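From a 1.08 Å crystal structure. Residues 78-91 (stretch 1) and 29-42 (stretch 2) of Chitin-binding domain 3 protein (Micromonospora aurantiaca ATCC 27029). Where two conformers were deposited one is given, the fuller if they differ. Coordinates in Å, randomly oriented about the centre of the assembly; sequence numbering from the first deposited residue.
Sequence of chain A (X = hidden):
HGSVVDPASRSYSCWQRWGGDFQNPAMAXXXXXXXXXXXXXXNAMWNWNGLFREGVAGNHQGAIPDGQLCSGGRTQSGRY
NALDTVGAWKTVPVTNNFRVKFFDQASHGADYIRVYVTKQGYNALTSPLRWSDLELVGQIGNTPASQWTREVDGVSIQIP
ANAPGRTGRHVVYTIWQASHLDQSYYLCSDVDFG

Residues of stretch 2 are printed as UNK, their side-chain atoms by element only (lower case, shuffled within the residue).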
ATOM      1  N   GLY A  78       4.960 -15.005   4.694  1.00  9.82           N
ATOM      2  CA  GLY A  78       5.847 -14.410   3.715  1.00 10.18           C
ATOM      3  C   GLY A  78       5.263 -14.191   2.337  1.00  8.72           C
ATOM      4  O   GLY A  78       6.014 -13.877   1.411  1.00  8.55           O
ATOM      5  N   ARG A  79       3.941 -14.300   2.179  1.00  8.59           N
ATOM      6  CA  ARG A  79       3.315 -14.169   0.868  1.00  7.66           C
ATOM      7  C   ARG A  79       3.737 -12.894   0.144  1.00  7.33           C
ATOM      8  O   ARG A  79       3.905 -12.903  -1.083  1.00  8.11           O
ATOM      9  CB  ARG A  79       1.793 -14.216   1.026  1.00  8.52           C
ATOM     10  CG  ARG A  79       1.016 -13.874  -0.236  1.00  9.43           C
ATOM     11  CD  ARG A  79      -0.456 -14.172  -0.090  1.00  9.88           C
ATOM     12  NE  ARG A  79      -0.673 -15.612  -0.197  1.00 13.39           N
ATOM     13  CZ  ARG A  79      -1.853 -16.219  -0.127  1.00 14.52           C
ATOM     14  NH1 ARG A  79      -2.960 -15.521   0.087  1.00 16.41           N
ATOM     15  NH2 ARG A  79      -1.921 -17.538  -0.272  1.00 17.57           N
ATOM     16  N   TYR A  80       3.864 -11.787   0.879  1.00  6.84           N
ATOM     17  CA  TYR A  80       4.103 -10.467   0.302  1.00  6.98           C
ATOM     18  C   TYR A  80       5.551  -9.986   0.458  1.00  6.36           C
ATOM     19  O   TYR A  80       5.826  -8.798   0.224  1.00  6.31           O
ATOM     20  CB  TYR A  80       3.125  -9.443   0.913  1.00  7.06           C
ATOM     21  CG  TYR A  80       1.665  -9.829   0.759  1.00  6.94           C
ATOM     22  CD1 TYR A  80       0.947  -9.499  -0.384  1.00  6.35           C
ATOM     23  CD2 TYR A  80       1.005 -10.521   1.759  1.00  7.00           C
ATOM     24  CE1 TYR A  80      -0.384  -9.859  -0.533  1.00  6.59           C
ATOM     25  CE2 TYR A  80      -0.327 -10.882   1.631  1.00  7.36           C
ATOM     26  CZ  TYR A  80      -1.017 -10.553   0.476  1.00  6.87           C
ATOM     27  OH  TYR A  80      -2.343 -10.920   0.355  1.00  8.22           O
ATOM     28  N   ASN A  81       6.486 -10.883   0.791  1.00  6.68           N
ATOM     29  CA  ASN A  81       7.859 -10.474   1.084  1.00  6.83           C
ATOM     30  C   ASN A  81       8.514  -9.729  -0.072  1.00  7.05           C
ATOM     31  O   ASN A  81       9.348  -8.844   0.156  1.00  7.28           O
ATOM     32  CB  ASN A  81       8.707 -11.693   1.439  1.00  8.02           C
ATOM     33  CG  ASN A  81       8.407 -12.243   2.818  1.00  7.64           C
ATOM     34  OD1 ASN A  81       7.526 -11.760   3.518  1.00  8.98           O
ATOM     35  ND2 ASN A  81       9.150 -13.269   3.209  1.00  9.70           N
ATOM     36  N   ALA A  82       8.205 -10.105  -1.317  1.00  7.15           N
ATOM     37  CA  ALA A  82       8.842  -9.455  -2.459  1.00  6.82           C
ATOM     38  C   ALA A  82       8.454  -7.987  -2.602  1.00  6.44           C
ATOM     39  O   ALA A  82       9.128  -7.248  -3.336  1.00  6.50           O
ATOM     40  CB  ALA A  82       8.530 -10.206  -3.748  1.00  8.19           C
ATOM     41  N   LEU A  83       7.412  -7.533  -1.904  1.00  5.95           N
ATOM     42  CA  LEU A  83       7.087  -6.113  -1.920  1.00  6.04           C
ATOM     43  C   LEU A  83       8.073  -5.287  -1.107  1.00  5.86           C
ATOM     44  O   LEU A  83       8.031  -4.052  -1.196  1.00  6.87           O
ATOM     45  CB  LEU A  83       5.650  -5.883  -1.433  1.00  6.40           C
ATOM     46  CG  LEU A  83       4.561  -6.693  -2.143  1.00  6.85           C
ATOM     47  CD1 LEU A  83       3.218  -6.216  -1.620  1.00  7.62           C
ATOM     48  CD2 LEU A  83       4.657  -6.573  -3.662  1.00  7.71           C
ATOM     49  N   ASP A  84       8.942  -5.923  -0.312  1.00  5.84           N
ATOM     50  CA  ASP A  84       9.952  -5.203   0.454  1.00  6.64           C
ATOM     51  C   ASP A  84      11.221  -4.927  -0.352  1.00  7.26           C
ATOM     52  O   ASP A  84      12.123  -4.234   0.142  1.00  9.68           O
ATOM     53  CB  ASP A  84      10.336  -5.992   1.720  1.00  7.45           C
ATOM     54  CG  ASP A  84       9.227  -6.038   2.764  1.00  7.01           C
ATOM     55  OD1 ASP A  84       8.487  -5.035   2.906  1.00  6.96           O
ATOM     56  OD2 ASP A  84       9.152  -7.081   3.471  1.00  7.24           O
ATOM     57  N   THR A  85      11.346  -5.467  -1.561  1.00  7.39           N
ATOM     58  CA  THR A  85      12.567  -5.275  -2.337  1.00  7.71           C
ATOM     59  C   THR A  85      12.760  -3.800  -2.667  1.00  7.05           C
ATOM     60  O   THR A  85      11.803  -3.081  -2.940  1.00  8.32           O
ATOM     61  CB  THR A  85      12.470  -6.112  -3.606  1.00  7.97           C
ATOM     62  OG1 THR A  85      12.281  -7.473  -3.207  1.00  9.23           O
ATOM     63  CG2 THR A  85      13.726  -5.987  -4.471  1.00 10.60           C
ATOM     64  N   VAL A  86      14.002  -3.344  -2.623  1.00  8.36           N
ATOM     65  CA  VAL A  86      14.365  -1.970  -2.946  0.57  9.60           C
ATOM     66  C   VAL A  86      14.633  -1.879  -4.449  1.00  9.41           C
ATOM     67  O   VAL A  86      15.385  -2.698  -4.986  1.00 12.04           O
ATOM     68  CB  VAL A  86      15.618  -1.584  -2.140  0.57 11.67           C
ATOM     69  CG1 VAL A  86      16.129  -0.226  -2.523  0.57 13.44           C
ATOM     70  CG2 VAL A  86      15.327  -1.645  -0.649  0.57 13.81           C
ATOM     71  N   GLY A  87      14.055  -0.887  -5.119  1.00  8.91           N
ATOM     72  CA  GLY A  87      14.307  -0.714  -6.539  1.00  9.37           C
ATOM     73  C   GLY A  87      13.298   0.219  -7.187  1.00  8.44           C
ATOM     74  O   GLY A  87      12.524   0.899  -6.508  1.00  8.77           O
ATOM     75  N   ALA A  88      13.317   0.234  -8.525  1.00  8.49           N
ATOM     76  CA  ALA A  88      12.569   1.222  -9.314  1.00  8.59           C
ATOM     77  C   ALA A  88      11.133   0.748  -9.571  1.00  7.29           C
ATOM     78  O   ALA A  88      10.711   0.503 -10.703  1.00  8.17           O
ATOM     79  CB  ALA A  88      13.312   1.531 -10.612  1.00  8.81           C
ATOM     80  N   TRP A  89      10.368   0.649  -8.487  1.00  7.10           N
ATOM     81  CA  TRP A  89       8.941   0.363  -8.580  1.00  6.31           C
ATOM     82  C   TRP A  89       8.250   1.446  -9.398  1.00  6.65           C
ATOM     83  O   TRP A  89       8.585   2.631  -9.295  1.00  7.41           O
ATOM     84  CB  TRP A  89       8.330   0.353  -7.173  1.00  6.87           C
ATOM     85  CG  TRP A  89       8.789  -0.786  -6.314  1.00  6.71           C
ATOM     86  CD1 TRP A  89       9.880  -0.810  -5.475  1.00  6.95           C
ATOM     87  CD2 TRP A  89       8.182  -2.079  -6.216  1.00  6.32           C
ATOM     88  NE1 TRP A  89       9.983  -2.033  -4.870  1.00  7.39           N
ATOM     89  CE2 TRP A  89       8.957  -2.831  -5.305  1.00  6.52           C
ATOM     90  CE3 TRP A  89       7.063  -2.676  -6.810  1.00  6.04           C
ATOM     91  CZ2 TRP A  89       8.653  -4.148  -4.982  1.00  6.61           C
ATOM     92  CZ3 TRP A  89       6.760  -3.982  -6.483  1.00  6.53           C
ATOM     93  CH2 TRP A  89       7.558  -4.707  -5.584  1.00  6.51           C
ATOM     94  N   LYS A  90       7.285   1.054 -10.219  1.00  6.31           N
ATOM     95  CA  LYS A  90       6.574   2.030 -11.032  1.00  6.90           C
ATOM     96  C   LYS A  90       5.758   2.987 -10.167  1.00  6.11           C
ATOM     97  O   LYS A  90       4.979   2.566  -9.303  1.00  6.33           O
ATOM     98  CB  LYS A  90       5.661   1.330 -12.035  1.00  8.18           C
ATOM     99  CG  LYS A  90       6.386   0.435 -13.020  1.00 11.60           C
ATOM    100  CD  LYS A  90       7.494   1.141 -13.786  1.00 12.72           C
ATOM    101  CE  LYS A  90       8.169   0.171 -14.755  1.00 12.10           C
ATOM    102  NZ  LYS A  90       9.351   0.782 -15.421  1.00 16.68           N
ATOM    103  N   THR A  91       5.909   4.285 -10.438  1.00  6.27           N
ATOM    104  CA  THR A  91       5.187   5.341  -9.738  1.00  6.09           C
ATOM    105  C   THR A  91       3.979   5.805 -10.547  1.00  6.42           C
ATOM    106  O   THR A  91       3.892   5.592 -11.760  1.00  7.41           O
ATOM    107  CB  THR A  91       6.102   6.551  -9.505  1.00  6.27           C
ATOM    108  OG1 THR A  91       6.585   7.028 -10.767  1.00  6.94           O
ATOM    109  CG2 THR A  91       7.291   6.200  -8.629  1.00  6.78           C
ATOM    110  N   UNK A  29      12.503  -6.726 -18.104  1.00 10.46           N
ATOM    111  CA  UNK A  29      13.159  -5.458 -18.383  0.56 11.31           C
ATOM    112  C   UNK A  29      12.239  -4.262 -18.241  1.00 10.99           C
ATOM    113  O   UNK A  29      12.710  -3.214 -17.793  1.00 11.95           O
ATOM    114  o   UNK A  29      12.798  -5.723 -20.758  0.56 13.82           O
ATOM    115  c   UNK A  29      14.920  -6.461 -19.855  0.56 15.53           C
ATOM    116  c   UNK A  29      13.795  -5.443 -19.773  0.56 13.52           C
ATOM    117  N   UNK A  30      10.950  -4.385 -18.561  1.00  8.88           N
ATOM    118  CA  UNK A  30      10.049  -3.244 -18.491  1.00  9.20           C
ATOM    119  C   UNK A  30       9.658  -2.891 -17.060  1.00  9.04           C
ATOM    120  O   UNK A  30       9.405  -1.717 -16.767  1.00 10.28           O
ATOM    121  c   UNK A  30       8.800  -3.515 -19.326  1.00  9.63           C
ATOM    122  o   UNK A  30       6.734  -3.939 -21.161  1.00 17.79           O
ATOM    123  n   UNK A  30       8.075  -4.210 -22.941  1.00 18.80           N
ATOM    124  c   UNK A  30       7.858  -3.930 -21.660  1.00 13.03           C
ATOM    125  c   UNK A  30       9.087  -3.604 -20.828  1.00 12.29           C
ATOM    126  N   UNK A  31       9.606  -3.867 -16.152  1.00  7.99           N
ATOM    127  CA  UNK A  31       9.149  -3.631 -14.780  1.00  7.09           C
ATOM    128  C   UNK A  31       9.817  -4.665 -13.884  1.00  7.17           C
ATOM    129  O   UNK A  31       9.192  -5.631 -13.441  1.00  7.10           O
ATOM    130  o   UNK A  31       5.789  -3.067 -13.346  1.00  6.90           O
ATOM    131  o   UNK A  31       7.771  -3.109 -12.373  1.00  6.86           O
ATOM    132  c   UNK A  31       7.619  -3.690 -14.716  1.00  6.80           C
ATOM    133  c   UNK A  31       7.033  -3.245 -13.382  1.00  6.39           C
ATOM    134  N   UNK A  32      11.122  -4.499 -13.628  1.00  7.41           N
ATOM    135  CA  UNK A  32      11.859  -5.507 -12.847  0.55  7.73           C
ATOM    136  C   UNK A  32      11.283  -5.758 -11.467  1.00  7.27           C
ATOM    137  O   UNK A  32      11.372  -6.887 -10.966  1.00  8.09           O
ATOM    138  c   UNK A  32      13.389  -4.082 -14.014  0.55 10.24           C
ATOM    139  c   UNK A  32      13.281  -4.929 -12.782  0.55  8.28           C
ATOM    140  c   UNK A  32      12.027  -3.494 -14.223  0.55  8.04           C
ATOM    141  N   UNK A  33      10.706  -4.742 -10.825  1.00  6.99           N
ATOM    142  CA  UNK A  33      10.149  -4.963  -9.495  1.00  7.10           C
ATOM    143  C   UNK A  33       8.895  -5.828  -9.546  1.00  6.46           C
ATOM    144  O   UNK A  33       8.724  -6.714  -8.703  1.00  6.93           O
ATOM    145  c   UNK A  33      13.416  -4.491  -8.406  1.00 14.79           C
ATOM    146  s   UNK A  33      12.245  -3.807  -7.226  1.00 10.82           S
ATOM    147  c   UNK A  33       9.886  -3.648  -8.768  1.00  7.02           C
ATOM    148  c   UNK A  33      11.134  -2.885  -8.350  1.00  8.47           C
ATOM    149  N   UNK A  34       7.995  -5.596 -10.505  1.00  6.28           N
ATOM    150  CA  UNK A  34       6.868  -6.522 -10.628  1.00  6.51           C
ATOM    151  C   UNK A  34       7.330  -7.915 -11.063  1.00  6.76           C
ATOM    152  O   UNK A  34       6.762  -8.922 -10.622  1.00  7.43           O
ATOM    153  s   UNK A  34       4.810  -4.617 -10.870  1.00  6.36           S
ATOM    154  c   UNK A  34       5.755  -6.002 -11.541  1.00  6.34           C
ATOM    155  N   UNK A  35       8.356  -8.001 -11.912  1.00  7.18           N
ATOM    156  CA  UNK A  35       8.854  -9.311 -12.324  1.00  8.15           C
ATOM    157  C   UNK A  35       9.351 -10.120 -11.130  1.00  7.93           C
ATOM    158  O   UNK A  35       8.975 -11.286 -10.961  1.00  8.52           O
ATOM    159  c   UNK A  35      10.400 -13.595 -15.792  1.00 18.85           C
ATOM    160  c   UNK A  35       9.130 -13.655 -16.304  1.00 21.46           C
ATOM    161  n   UNK A  35      11.908 -12.159 -14.386  1.00 14.42           N
ATOM    162  c   UNK A  35      10.734 -12.479 -15.011  1.00 13.14           C
ATOM    163  c   UNK A  35      11.755 -10.958 -13.728  1.00 13.96           C
ATOM    164  c   UNK A  35       8.196 -12.640 -16.066  1.00 19.15           C
ATOM    165  c   UNK A  35       9.820 -11.438 -14.753  1.00 12.02           C
ATOM    166  c   UNK A  35      10.496 -10.474 -13.917  1.00 11.63           C
ATOM    167  c   UNK A  35       8.525 -11.531 -15.284  1.00 15.62           C
ATOM    168  c   UNK A  35       9.946  -9.163 -13.382  1.00  9.02           C
ATOM    169  N   UNK A  36      10.202  -9.526 -10.280  1.00  7.73           N
ATOM    170  CA  UNK A  36      10.700 -10.297  -9.144  1.00  8.81           C
ATOM    171  C   UNK A  36       9.569 -10.669  -8.193  1.00  7.64           C
ATOM    172  O   UNK A  36       9.603 -11.736  -7.566  1.00  9.39           O
ATOM    173  c   UNK A  36      11.857  -9.584  -8.429  1.00  8.66           C
ATOM    174  c   UNK A  36      11.568  -8.202  -7.847  1.00  8.69           C
ATOM    175  n   UNK A  36      10.012  -7.414  -6.167  1.00  7.47           N
ATOM    176  c   UNK A  36      11.045  -8.204  -6.416  1.00  8.27           C
ATOM    177  o   UNK A  36      11.590  -8.884  -5.539  1.00  9.45           O
ATOM    178  N   UNK A  37       8.542  -9.829  -8.098  1.00  7.08           N
ATOM    179  CA  UNK A  37       7.401 -10.156  -7.252  1.00  7.68           C
ATOM    180  C   UNK A  37       6.600 -11.318  -7.834  1.00  7.41           C
ATOM    181  O   UNK A  37       6.300 -12.286  -7.132  1.00  8.50           O
ATOM    182  c   UNK A  37       6.512  -8.924  -7.050  1.00  8.32           C
ATOM    183  N   UNK A  38       6.241 -11.245  -9.120  1.00  8.00           N
ATOM    184  CA  UNK A  38       5.472 -12.326  -9.732  1.00  8.79           C
ATOM    185  C   UNK A  38       6.241 -13.636  -9.697  1.00 10.22           C
ATOM    186  O   UNK A  38       5.651 -14.710  -9.507  1.00 11.65           O
ATOM    187  c   UNK A  38       3.909 -11.061 -11.346  1.00  8.39           C
ATOM    188  c   UNK A  38       2.534 -11.440 -11.219  1.00  8.35           C
ATOM    189  c   UNK A  38       0.354 -10.347 -11.474  1.00  9.38           C
ATOM    190  c   UNK A  38      -0.236 -11.533 -11.155  1.00 10.17           C
ATOM    191  n   UNK A  38       2.604  -9.279 -11.772  1.00  9.28           N
ATOM    192  c   UNK A  38       0.516 -12.660 -10.867  1.00 10.06           C
ATOM    193  c   UNK A  38       3.898  -9.735 -11.696  1.00  9.75           C
ATOM    194  c   UNK A  38       5.123 -11.963 -11.172  1.00  8.72           C
ATOM    195  c   UNK A  38       1.750 -10.311 -11.501  1.00  8.64           C
ATOM    196  c   UNK A  38       1.891 -12.634 -10.902  1.00  9.26           C
ATOM    197  N   UNK A  39       7.558 -13.576  -9.888  1.00 10.09           N
ATOM    198  CA  UNK A  39       8.356 -14.800  -9.876  1.00 11.38           C
ATOM    199  C   UNK A  39       8.435 -15.405  -8.476  1.00 11.49           C
ATOM    200  O   UNK A  39       8.441 -16.634  -8.329  1.00 14.57           O
ATOM    201  c   UNK A  39       9.535 -15.302 -12.848  1.00 20.13           C
ATOM    202  o   UNK A  39       8.430 -15.510 -13.356  1.00 25.93           O
ATOM    203  c   UNK A  39       9.762 -14.129 -11.912  1.00 15.45           C
ATOM    204  n   UNK A  39      10.586 -16.069 -13.089  1.00 24.34           N
ATOM    205  c   UNK A  39       9.751 -14.523 -10.435  1.00 13.95           C
ATOM    206  N   UNK A  40       8.484 -14.569  -7.438  1.00 10.93           N
ATOM    207  CA  UNK A  40       8.651 -15.071  -6.073  1.00 11.17           C
ATOM    208  C   UNK A  40       7.365 -15.693  -5.540  1.00 10.14           C
ATOM    209  O   UNK A  40       7.395 -16.764  -4.920  1.00 12.32           O
ATOM    210  c   UNK A  40       9.105 -13.936  -5.159  1.00 12.54           C
ATOM    211  N   UNK A  41       6.230 -15.028  -5.746  1.00 10.13           N
ATOM    212  CA  UNK A  41       4.964 -15.565  -5.269  1.00 10.03           C
ATOM    213  C   UNK A  41       3.825 -14.826  -5.962  1.00  8.77           C
ATOM    214  O   UNK A  41       3.475 -13.697  -5.573  1.00  8.78           O
ATOM    215  c   UNK A  41       4.830 -15.426  -3.755  1.00 10.64           C
ATOM    216  c   UNK A  41       3.623 -16.181  -3.212  1.00 13.00           C
ATOM    217  o   UNK A  41       3.591 -16.485  -2.001  1.00 13.86           O
ATOM    218  o   UNK A  41       2.702 -16.487  -4.005  1.00 11.86           O
ATOM    219  N   UNK A  42       3.230 -15.421  -7.001  1.00  9.22           N
ATOM    220  CA  UNK A  42       2.136 -14.735  -7.704  0.52  8.37           C
ATOM    221  C   UNK A  42       0.959 -14.401  -6.809  1.00  8.22           C
ATOM    222  O   UNK A  42       0.206 -13.472  -7.123  1.00  8.31           O
ATOM    223  c   UNK A  42       1.748 -15.724  -8.812  0.52 10.53           C
ATOM    224  c   UNK A  42       3.603 -16.680  -7.666  0.52 10.23           C
ATOM    225  c   UNK A  42       2.961 -16.554  -9.019  0.52 10.28           C
TER
HETATM  226  O   HOH W   1       6.698  -1.701 -10.205  1.00  6.88           O
HETATM  227  O   HOH W   2      10.223  -2.046 -11.827  1.00  8.14           O
HETATM  228  O   HOH W   3       1.298 -17.471  -1.082  1.00 20.50           O

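Position 29 has a carbon carrying one oxygen and one carbon, a beta-branched hydroxyl out of reach of stretch 1: Thr29. At position 30 three carbons end in an oxygen and a nitrogen, and that end leads away; this is Gln30. Its backbone works instead, Lys90 NZ donating to Gln30 O at 2.8 Å.

Position 31 has two carbons, the second carrying two oxygens, one of them 3.6 Å from Lys90 CG: a carboxylate, Asp31. It caps the helix that follows, position 34 N donating to Asp31 OD1 at 3.1 Å. Position 32 closes three carbons onto its own nitrogen, Pro32, in the first turn of that helix.

Position 33 is an unbranched chain of two carbons, a sulfur and a carbon, lying over one face of Trp89: Met33. Met33 CB stands 3.5 Å from the centroid of the six-membered ring and Met33 SD 4.1 Å from that of the five-membered ring. The sulfur also reaches Gly87 CA at 3.8 Å; an ideal CB there would fall 2.7 Å from Met33 SD, and Gly87's backbone angles call for glycine anyway.

Position 34, one carbon then a sulfur, is Cys34, bonded covalently elsewhere in the structure. Position 35 has a carbon and fused rings with eight carbons and one nitrogen: Trp35, out of reach.

Position 36 has three carbons, the third carrying oxygen and nitrogen, folded against Ala82 and Thr85: Gln36. Gln36 NE2 donates to Ala82 O at 3.0 Å, nearly straight at 173°, and to Met33 O at 2.9 Å; Gln36 OE1 lies 2.8 Å from Thr85 OG1. The amide nitrogen thus serves two carbonyls, one on each stretch.

Position 37 is a lone carbon, Ala37, whose CB lies 4.1 Å from Ala82 CB. Position 38 repeats the fused rings, but its CB points away: Trp38. Position 39, an amide on three carbons, is Gln39, out of reach. Position 40, again one carbon, is Ala40, its CB 4.0 Å from Ala82 CB.

Position 41 has two carbons and two oxygens, one of these 3.7 Å from Arg79 CA: Asp41. A water donates to Asp41 OD2 at 2.7 Å and accepts from Arg79 NE at 2.9 Å. Position 42, a ring onto the backbone nitrogen, is Pro42, its CB turned away.

The design is readable: one helix offers positions 33, 36, 37 and 40 to a largely irregular segment. Small alanines let backbones approach, Ala82 CA to Ala37 CA at 5.1 Å; methionine covers the indole, glutamine satisfies a carbonyl, and waters join both aspartates to stretch 1.

Stretch 2 29-42: TQDPMCWQAWQADP
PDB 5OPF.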